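Local coordinates for MgGH51 (Meripilus giganteus, PDB 6ZPV), which probably hydrolyses terminal alpha-L-arabinofuranosyl residues from arabinose-containing polysaccharides, as a fungal family GH51 alpha-L-arabinofuranosidase, at residues A[566-580]-A[598-612]. Residues are numbered along the deposited sequence; the frame is centred on the assembly and turned at random.
Sequences LTQFNSVSSTGTLQV and VPKTSTIGTGKTFTY. With SO4 (sulfate ion), chain H.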
ATOM      1  N   LEU A 566      23.538 -16.895 -28.187  1.00 16.51           N
ATOM      2  CA  LEU A 566      23.761 -15.443 -28.329  1.00 17.50           C
ATOM      3  C   LEU A 566      24.824 -15.204 -29.406  1.00 15.95           C
ATOM      4  O   LEU A 566      25.487 -14.101 -29.410  1.00 18.00           O
ATOM      5  CB  LEU A 566      24.161 -14.825 -26.999  1.00 18.07           C
ATOM      6  CG  LEU A 566      23.007 -14.616 -25.995  1.00 18.29           C
ATOM      7  CD1 LEU A 566      22.556 -15.895 -25.381  1.00 21.63           C
ATOM      8  CD2 LEU A 566      23.383 -13.636 -24.966  1.00 25.71           C
ATOM      9  N   THR A 567      24.954 -16.117 -30.368  1.00 16.62           N
ATOM     10  CA  THR A 567      26.000 -15.975 -31.397  1.00 18.45           C
ATOM     11  C   THR A 567      25.720 -14.811 -32.365  1.00 19.31           C
ATOM     12  O   THR A 567      26.654 -14.432 -33.077  1.00 20.58           O
ATOM     13  CB  THR A 567      26.108 -17.283 -32.163  1.00 20.72           C
ATOM     14  OG1 THR A 567      24.872 -17.624 -32.742  1.00 27.61           O
ATOM     15  CG2 THR A 567      26.633 -18.384 -31.264  1.00 24.55           C
ATOM     16  N   GLN A 568      24.518 -14.247 -32.414  1.00 18.19           N
ATOM     17  CA  GLN A 568      24.273 -13.079 -33.283  1.00 18.21           C
ATOM     18  C   GLN A 568      25.031 -11.848 -32.784  1.00 17.81           C
ATOM     19  O   GLN A 568      25.266 -10.902 -33.563  1.00 19.10           O
ATOM     20  CB  GLN A 568      22.776 -12.736 -33.361  1.00 18.92           C
ATOM     21  CG  GLN A 568      21.995 -13.799 -34.119  1.00 20.20           C
ATOM     22  CD  GLN A 568      20.525 -13.474 -34.143  1.00 19.55           C
ATOM     23  OE1 GLN A 568      20.136 -12.279 -34.043  1.00 19.48           O
ATOM     24  NE2 GLN A 568      19.716 -14.526 -34.296  1.00 20.43           N
ATOM     25  N   PHE A 569      25.283 -11.768 -31.491  1.00 17.27           N
ATOM     26  CA  PHE A 569      25.927 -10.583 -30.894  1.00 17.66           C
ATOM     27  C   PHE A 569      27.398 -10.507 -31.313  1.00 17.96           C
ATOM     28  O   PHE A 569      28.060 -11.509 -31.663  1.00 19.87           O
ATOM     29  CB  PHE A 569      25.789 -10.599 -29.373  1.00 18.08           C
ATOM     30  CG  PHE A 569      24.357 -10.460 -28.872  1.00 18.64           C
ATOM     31  CD1 PHE A 569      23.472 -11.540 -28.789  1.00 26.17           C
ATOM     32  CD2 PHE A 569      23.839  -9.232 -28.624  1.00 23.24           C
ATOM     33  CE1 PHE A 569      22.149 -11.402 -28.447  1.00 25.17           C
ATOM     34  CE2 PHE A 569      22.504  -9.091 -28.205  1.00 22.73           C
ATOM     35  CZ  PHE A 569      21.675 -10.197 -28.091  1.00 22.64           C
ATOM     36  N   ASN A 570      27.932  -9.306 -31.276  1.00 18.57           N
ATOM     37  CA  ASN A 570      29.384  -9.061 -31.442  0.50 19.33           C
ATOM     38  C   ASN A 570      30.176  -9.644 -30.277  1.00 20.32           C
ATOM     39  O   ASN A 570      31.231 -10.327 -30.513  1.00 22.11           O
ATOM     40  CB  ASN A 570      29.665  -7.576 -31.554  0.50 22.47           C
ATOM     41  CG  ASN A 570      29.027  -7.021 -32.796  0.50 28.16           C
ATOM     42  OD1 ASN A 570      29.302  -7.516 -33.873  0.50 34.40           O
ATOM     43  ND2 ASN A 570      28.149  -6.049 -32.649  0.50 30.22           N
ATOM     44  N   SER A 571      29.755  -9.339 -29.077  1.00 20.11           N
ATOM     45  CA  SER A 571      30.447  -9.797 -27.853  1.00 21.65           C
ATOM     46  C   SER A 571      29.449 -10.173 -26.786  1.00 19.26           C
ATOM     47  O   SER A 571      28.374  -9.491 -26.664  1.00 19.10           O
ATOM     48  CB  SER A 571      31.387  -8.810 -27.353  1.00 28.82           C
ATOM     49  OG  SER A 571      30.735  -7.624 -27.030  1.00 36.23           O
ATOM     50  N   VAL A 572      29.781 -11.161 -25.967  1.00 19.12           N
ATOM     51  CA  VAL A 572      29.006 -11.532 -24.754  1.00 18.16           C
ATOM     52  C   VAL A 572      30.067 -11.749 -23.671  1.00 17.44           C
ATOM     53  O   VAL A 572      31.130 -12.420 -23.904  1.00 19.95           O
ATOM     54  CB  VAL A 572      28.160 -12.796 -24.938  1.00 18.64           C
ATOM     55  CG1 VAL A 572      27.422 -13.223 -23.673  1.00 18.25           C
ATOM     56  CG2 VAL A 572      27.230 -12.641 -26.118  1.00 20.04           C
ATOM     57  N   SER A 573      29.819 -11.256 -22.482  1.00 14.54           N
ATOM     58  CA  SER A 573      30.713 -11.475 -21.350  1.00 15.23           C
ATOM     59  C   SER A 573      30.933 -12.963 -21.117  1.00 14.12           C
ATOM     60  O   SER A 573      30.088 -13.782 -21.350  1.00 15.53           O
ATOM     61  CB  SER A 573      30.166 -10.773 -20.140  1.00 14.82           C
ATOM     62  OG  SER A 573      28.867 -11.201 -19.768  1.00 15.32           O
ATOM     63  N   SER A 574      32.141 -13.268 -20.588  1.00 15.47           N
ATOM     64  CA  SER A 574      32.578 -14.647 -20.287  1.00 16.34           C
ATOM     65  C   SER A 574      32.000 -15.166 -18.989  1.00 14.88           C
ATOM     66  O   SER A 574      32.111 -16.358 -18.724  1.00 16.53           O
ATOM     67  CB  SER A 574      34.137 -14.708 -20.282  1.00 22.10           C
ATOM     68  OG  SER A 574      34.554 -14.505 -21.632  1.00 29.61           O
ATOM     69  N   THR A 575      31.516 -14.245 -18.134  1.00 14.54           N
ATOM     70  CA  THR A 575      30.816 -14.592 -16.900  1.00 15.51           C
ATOM     71  C   THR A 575      29.535 -13.769 -16.807  1.00 14.48           C
ATOM     72  O   THR A 575      29.378 -12.758 -17.509  1.00 15.59           O
ATOM     73  CB  THR A 575      31.695 -14.344 -15.656  1.00 15.92           C
ATOM     74  OG1 THR A 575      31.954 -12.939 -15.562  1.00 18.66           O
ATOM     75  CG2 THR A 575      32.972 -15.133 -15.671  1.00 18.10           C
ATOM     76  N   GLY A 576      28.626 -14.233 -15.996  1.00 14.24           N
ATOM     77  CA  GLY A 576      27.370 -13.545 -15.711  1.00 15.51           C
ATOM     78  C   GLY A 576      26.978 -13.791 -14.253  1.00 14.64           C
ATOM     79  O   GLY A 576      27.587 -14.678 -13.580  1.00 17.03           O
ATOM     80  N   THR A 577      25.987 -13.050 -13.781  1.00 12.61           N
ATOM     81  CA  THR A 577      25.405 -13.313 -12.508  1.00 12.73           C
ATOM     82  C   THR A 577      24.166 -14.185 -12.669  1.00 12.19           C
ATOM     83  O   THR A 577      23.483 -14.116 -13.695  1.00 14.01           O
ATOM     84  CB  THR A 577      25.104 -12.050 -11.730  1.00 14.45           C
ATOM     85  OG1 THR A 577      24.028 -11.440 -12.416  1.00 16.72           O
ATOM     86  CG2 THR A 577      26.310 -11.142 -11.562  1.00 14.30           C
ATOM     87  N   LEU A 578      23.908 -15.007 -11.650  1.00 12.13           N
ATOM     88  CA  LEU A 578      22.732 -15.858 -11.555  1.00 11.85           C
ATOM     89  C   LEU A 578      22.015 -15.549 -10.249  1.00 11.60           C
ATOM     90  O   LEU A 578      22.651 -15.597  -9.174  1.00 13.56           O
ATOM     91  CB  LEU A 578      23.133 -17.338 -11.616  1.00 12.43           C
ATOM     92  CG  LEU A 578      22.017 -18.353 -11.358  1.00 12.71           C
ATOM     93  CD1 LEU A 578      20.893 -18.298 -12.392  1.00 13.41           C
ATOM     94  CD2 LEU A 578      22.569 -19.781 -11.235  1.00 14.69           C
ATOM     95  N   GLN A 579      20.718 -15.314 -10.303  1.00 12.06           N
ATOM     96  CA  GLN A 579      19.866 -15.148  -9.100  1.00 11.95           C
ATOM     97  C   GLN A 579      18.743 -16.149  -9.237  1.00 11.49           C
ATOM     98  O   GLN A 579      18.078 -16.146 -10.258  1.00 13.37           O
ATOM     99  CB  GLN A 579      19.312 -13.705  -9.046  1.00 12.80           C
ATOM    100  CG  GLN A 579      20.394 -12.647  -9.044  1.00 14.56           C
ATOM    101  CD  GLN A 579      19.856 -11.250  -9.241  1.00 13.99           C
ATOM    102  OE1 GLN A 579      19.971 -10.622 -10.374  1.00 18.67           O
ATOM    103  NE2 GLN A 579      19.333 -10.750  -8.201  1.00 14.48           N
ATOM    104  N   VAL A 580      18.529 -16.964  -8.199  1.00 11.86           N
ATOM    105  CA  VAL A 580      17.534 -18.062  -8.270  0.70 13.11           C
ATOM    106  C   VAL A 580      16.653 -18.031  -7.028  1.00 12.17           C
ATOM    107  O   VAL A 580      17.181 -18.037  -5.901  1.00 13.87           O
ATOM    108  CB  VAL A 580      18.228 -19.444  -8.302  0.70 13.80           C
ATOM    109  CG1 VAL A 580      17.252 -20.589  -8.465  0.70 16.47           C
ATOM    110  CG2 VAL A 580      19.282 -19.536  -9.359  0.70 14.98           C
ATOM    111  N   VAL A 598      14.375 -17.622   0.144  1.00 14.86           N
ATOM    112  CA  VAL A 598      15.044 -16.381  -0.264  1.00 15.68           C
ATOM    113  C   VAL A 598      15.906 -16.660  -1.476  1.00 15.27           C
ATOM    114  O   VAL A 598      16.368 -17.782  -1.699  1.00 15.83           O
ATOM    115  CB  VAL A 598      15.847 -15.798   0.898  1.00 18.50           C
ATOM    116  CG1 VAL A 598      14.921 -15.466   2.076  1.00 18.79           C
ATOM    117  CG2 VAL A 598      16.986 -16.718   1.281  1.00 20.40           C
ATOM    118  N   PRO A 599      16.129 -15.647  -2.315  1.00 14.65           N
ATOM    119  CA  PRO A 599      16.914 -15.865  -3.522  1.00 15.30           C
ATOM    120  C   PRO A 599      18.389 -16.129  -3.172  1.00 15.27           C
ATOM    121  O   PRO A 599      18.894 -15.622  -2.158  1.00 18.21           O
ATOM    122  CB  PRO A 599      16.742 -14.568  -4.311  1.00 17.57           C
ATOM    123  CG  PRO A 599      15.976 -13.687  -3.568  1.00 23.34           C
ATOM    124  CD  PRO A 599      15.548 -14.310  -2.252  1.00 15.34           C
ATOM    125  N   LYS A 600      19.067 -16.831  -4.046  1.00 13.89           N
ATOM    126  CA  LYS A 600      20.509 -17.074  -3.975  1.00 14.58           C
ATOM    127  C   LYS A 600      21.160 -16.479  -5.199  1.00 14.93           C
ATOM    128  O   LYS A 600      20.698 -16.686  -6.326  1.00 14.24           O
ATOM    129  CB  LYS A 600      20.778 -18.580  -3.878  1.00 18.39           C
ATOM    130  CG  LYS A 600      20.007 -19.293  -2.750  1.00 30.18           C
ATOM    131  CD  LYS A 600      20.019 -18.804  -1.318  1.00 44.15           C
ATOM    132  CE  LYS A 600      19.133 -19.581  -0.343  1.00 47.63           C
ATOM    133  NZ  LYS A 600      19.654 -19.366   1.042  1.00 57.32           N
ATOM    134  N   THR A 601      22.246 -15.750  -4.981  1.00 15.70           N
ATOM    135  CA  THR A 601      23.019 -15.081  -6.021  1.00 14.40           C
ATOM    136  C   THR A 601      24.414 -15.720  -6.170  1.00 13.61           C
ATOM    137  O   THR A 601      25.043 -16.055  -5.150  1.00 17.61           O
ATOM    138  CB  THR A 601      23.132 -13.570  -5.819  1.00 17.04           C
ATOM    139  OG1 THR A 601      21.811 -12.992  -5.703  1.00 20.74           O
ATOM    140  CG2 THR A 601      23.937 -12.874  -6.892  1.00 19.10           C
ATOM    141  N   SER A 602      24.838 -15.876  -7.400  1.00 13.40           N
ATOM    142  CA  SER A 602      26.150 -16.455  -7.729  1.00 13.65           C
ATOM    143  C   SER A 602      26.664 -15.860  -9.023  1.00 13.61           C
ATOM    144  O   SER A 602      25.931 -15.160  -9.722  1.00 14.00           O
ATOM    145  CB  SER A 602      26.038 -17.970  -7.799  1.00 14.09           C
ATOM    146  OG  SER A 602      25.135 -18.369  -8.819  1.00 13.72           O
ATOM    147  N   THR A 603      27.894 -16.242  -9.387  1.00 14.10           N
ATOM    148  CA  THR A 603      28.477 -15.960 -10.714  1.00 12.83           C
ATOM    149  C   THR A 603      28.744 -17.273 -11.407  1.00 11.84           C
ATOM    150  O   THR A 603      29.170 -18.265 -10.774  1.00 12.39           O
ATOM    151  CB  THR A 603      29.697 -15.048 -10.611  1.00 14.52           C
ATOM    152  OG1 THR A 603      30.613 -15.466  -9.575  1.00 16.80           O
ATOM    153  CG2 THR A 603      29.240 -13.662 -10.217  1.00 18.22           C
ATOM    154  N   ILE A 604      28.557 -17.280 -12.713  1.00 13.63           N
ATOM    155  CA  ILE A 604      28.655 -18.473 -13.569  1.00 13.77           C
ATOM    156  C   ILE A 604      29.393 -18.108 -14.843  1.00 13.97           C
ATOM    157  O   ILE A 604      29.409 -16.933 -15.295  1.00 14.39           O
ATOM    158  CB  ILE A 604      27.257 -19.046 -13.887  1.00 13.34           C
ATOM    159  CG1 ILE A 604      26.385 -18.015 -14.581  1.00 16.02           C
ATOM    160  CG2 ILE A 604      26.608 -19.691 -12.651  1.00 13.90           C
ATOM    161  CD1 ILE A 604      25.166 -18.591 -15.237  1.00 17.99           C
ATOM    162  N   GLY A 605      29.921 -19.134 -15.502  1.00 12.77           N
ATOM    163  CA  GLY A 605      30.430 -18.969 -16.851  1.00 13.53           C
ATOM    164  C   GLY A 605      29.344 -18.759 -17.883  1.00 14.66           C
ATOM    165  O   GLY A 605      28.290 -19.417 -17.809  1.00 15.51           O
ATOM    166  N   THR A 606      29.538 -17.907 -18.896  0.50 13.98           N
ATOM    167  CA  THR A 606      28.501 -17.693 -19.940  0.50 14.45           C
ATOM    168  C   THR A 606      29.128 -17.832 -21.347  0.50 17.83           C
ATOM    169  O   THR A 606      29.255 -18.902 -21.815  0.50 22.40           O
ATOM    170  CB  THR A 606      27.693 -16.434 -19.573  0.50 13.79           C
ATOM    171  OG1 THR A 606      28.529 -15.322 -19.230  0.50 15.57           O
ATOM    172  CG2 THR A 606      26.782 -16.670 -18.374  0.50 14.62           C
ATOM    173  N   GLY A 607      28.935 -16.865 -22.165  1.00 21.33           N
ATOM    174  CA  GLY A 607      29.554 -16.574 -23.442  1.00 19.15           C
ATOM    175  C   GLY A 607      28.481 -16.632 -24.473  1.00 17.26           C
ATOM    176  O   GLY A 607      27.266 -16.487 -24.148  1.00 20.96           O
ATOM    177  N   LYS A 608      28.878 -16.775 -25.718  1.00 16.67           N
ATOM    178  CA  LYS A 608      27.888 -16.772 -26.803  1.00 16.71           C
ATOM    179  C   LYS A 608      26.994 -17.986 -26.759  1.00 16.63           C
ATOM    180  O   LYS A 608      25.916 -17.918 -27.401  1.00 17.85           O
ATOM    181  CB  LYS A 608      28.554 -16.568 -28.163  1.00 18.27           C
ATOM    182  CG  LYS A 608      28.992 -15.137 -28.415  1.00 20.77           C
ATOM    183  CD  LYS A 608      29.757 -14.891 -29.684  1.00 20.77           C
ATOM    184  CE  LYS A 608      30.002 -13.435 -29.934  1.00 24.17           C
ATOM    185  NZ  LYS A 608      30.713 -13.244 -31.238  1.00 26.82           N
ATOM    186  N   THR A 609      27.425 -19.067 -26.128  1.00 15.66           N
ATOM    187  CA  THR A 609      26.571 -20.250 -25.933  1.00 14.72           C
ATOM    188  C   THR A 609      26.747 -20.663 -24.479  1.00 15.15           C
ATOM    189  O   THR A 609      27.910 -20.869 -24.038  1.00 15.26           O
ATOM    190  CB  THR A 609      26.981 -21.421 -26.881  1.00 15.04           C
ATOM    191  OG1 THR A 609      26.888 -20.972 -28.236  1.00 17.57           O
ATOM    192  CG2 THR A 609      26.083 -22.618 -26.669  1.00 16.49           C
ATOM    193  N   PHE A 610      25.659 -20.900 -23.753  1.00 13.69           N
ATOM    194  CA  PHE A 610      25.762 -21.431 -22.393  1.00 14.03           C
ATOM    195  C   PHE A 610      24.476 -22.141 -22.046  1.00 13.04           C
ATOM    196  O   PHE A 610      23.434 -21.859 -22.706  1.00 14.44           O
ATOM    197  CB  PHE A 610      26.198 -20.329 -21.411  1.00 14.90           C
ATOM    198  CG  PHE A 610      25.199 -19.209 -21.253  1.00 14.53           C
ATOM    199  CD1 PHE A 610      25.291 -18.136 -22.076  1.00 15.96           C
ATOM    200  CD2 PHE A 610      24.191 -19.254 -20.321  1.00 17.74           C
ATOM    201  CE1 PHE A 610      24.429 -17.090 -21.952  1.00 19.31           C
ATOM    202  CE2 PHE A 610      23.317 -18.198 -20.210  1.00 22.20           C
ATOM    203  CZ  PHE A 610      23.415 -17.125 -21.063  1.00 21.12           C
ATOM    204  N   THR A 611      24.530 -22.961 -21.031  1.00 13.30           N
ATOM    205  CA  THR A 611      23.392 -23.808 -20.663  1.00 13.32           C
ATOM    206  C   THR A 611      23.010 -23.549 -19.222  1.00 13.70           C
ATOM    207  O   THR A 611      23.888 -23.463 -18.359  1.00 16.16           O
ATOM    208  CB  THR A 611      23.738 -25.280 -20.935  1.00 13.90           C
ATOM    209  OG1 THR A 611      24.058 -25.430 -22.315  1.00 15.07           O
ATOM    210  CG2 THR A 611      22.639 -26.208 -20.508  1.00 15.45           C
ATOM    211  N   TYR A 612      21.709 -23.503 -18.955  1.00 13.74           N
ATOM    212  CA  TYR A 612      21.195 -23.358 -17.584  1.00 13.32           C
ATOM    213  C   TYR A 612      20.190 -24.470 -17.307  1.00 13.66           C
ATOM    214  O   TYR A 612      19.271 -24.672 -18.146  1.00 14.23           O
ATOM    215  CB  TYR A 612      20.533 -21.977 -17.393  1.00 13.72           C
ATOM    216  CG  TYR A 612      19.975 -21.802 -16.001  1.00 13.06           C
ATOM    217  CD1 TYR A 612      20.799 -21.825 -14.888  1.00 13.65           C
ATOM    218  CD2 TYR A 612      18.625 -21.608 -15.788  1.00 12.76           C
ATOM    219  CE1 TYR A 612      20.291 -21.655 -13.631  1.00 13.76           C
ATOM    220  CE2 TYR A 612      18.091 -21.429 -14.534  1.00 12.79           C
ATOM    221  CZ  TYR A 612      18.944 -21.463 -13.429  1.00 12.54           C
ATOM    222  OH  TYR A 612      18.471 -21.306 -12.153  1.00 13.60           O
TER
HETATM  223  S   SO4 H 718      34.832 -10.443 -20.639  0.79 23.44           S
HETATM  224  O1  SO4 H 718      34.079  -9.571 -21.491  1.00 48.82           O
HETATM  225  O2  SO4 H 718      33.860 -11.054 -19.724  1.00 30.05           O
HETATM  226  O3  SO4 H 718      35.253 -11.535 -21.491  1.00 51.47           O
HETATM  227  O4  SO4 H 718      35.978  -9.834 -20.166  1.00 22.27           O
HETATM  228  O   HOH W   1      29.330 -14.792 -33.144  1.00 26.06           O
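Lys608 lays its side chain along the loop 566-571, with CG anti to its own carbonyl carbon (chi1 -75°) and the rest of the chain extended. CB starts beside the CG2 methyl of Thr567; CG packs against CG2 of Val572 at 3.8 Å; CE reaches the carbonyls of Phe569 and Asn570. At the tip, NZ bonds to Asn570 O at 3.1 Å from above the carbonyl plane, binds Phe569 O weakly, and gives a further bond to a water that itself donates to Thr567 O. The ammonium thus spans the end of the type I turn Leu566-Phe569, while Leu566 N donates to Lys608 O at 2.7 Å. A methionine in its place would probably leave these carbonyls and the water without their cationic donor and let the turn move more freely. Farther along, Thr606, in one of its two conformers, folds OG1 back to Ser573 O (3.0 Å), again above the carbonyl plane, and sets CG2 over the centre of one face of the Phe610 ring. Beyond it, strands 575-580 and 600-605 run antiparallel, joined by paired backbone bonds at Gly576-Ile604, Leu578-Ser602 and Val580-Lys600. Leu578, its CG anti to the backbone N (chi1 173°), brings CD1 to within 3.6 Å of Tyr612 CE1, crossing that side chain at about a right angle; Tyr612 OH is hydrogen-bonded to Ser620. In the C-terminal beta domain, strand 600-605 is the outermost of its antiparallel sheet, next to 575-582, which pairs in turn with 618-625. Strand 609-614 belongs to a second sheet, where it pairs with 560-565; just before strand 600-605, Pro599 rests on Phe510 of helix 507-517.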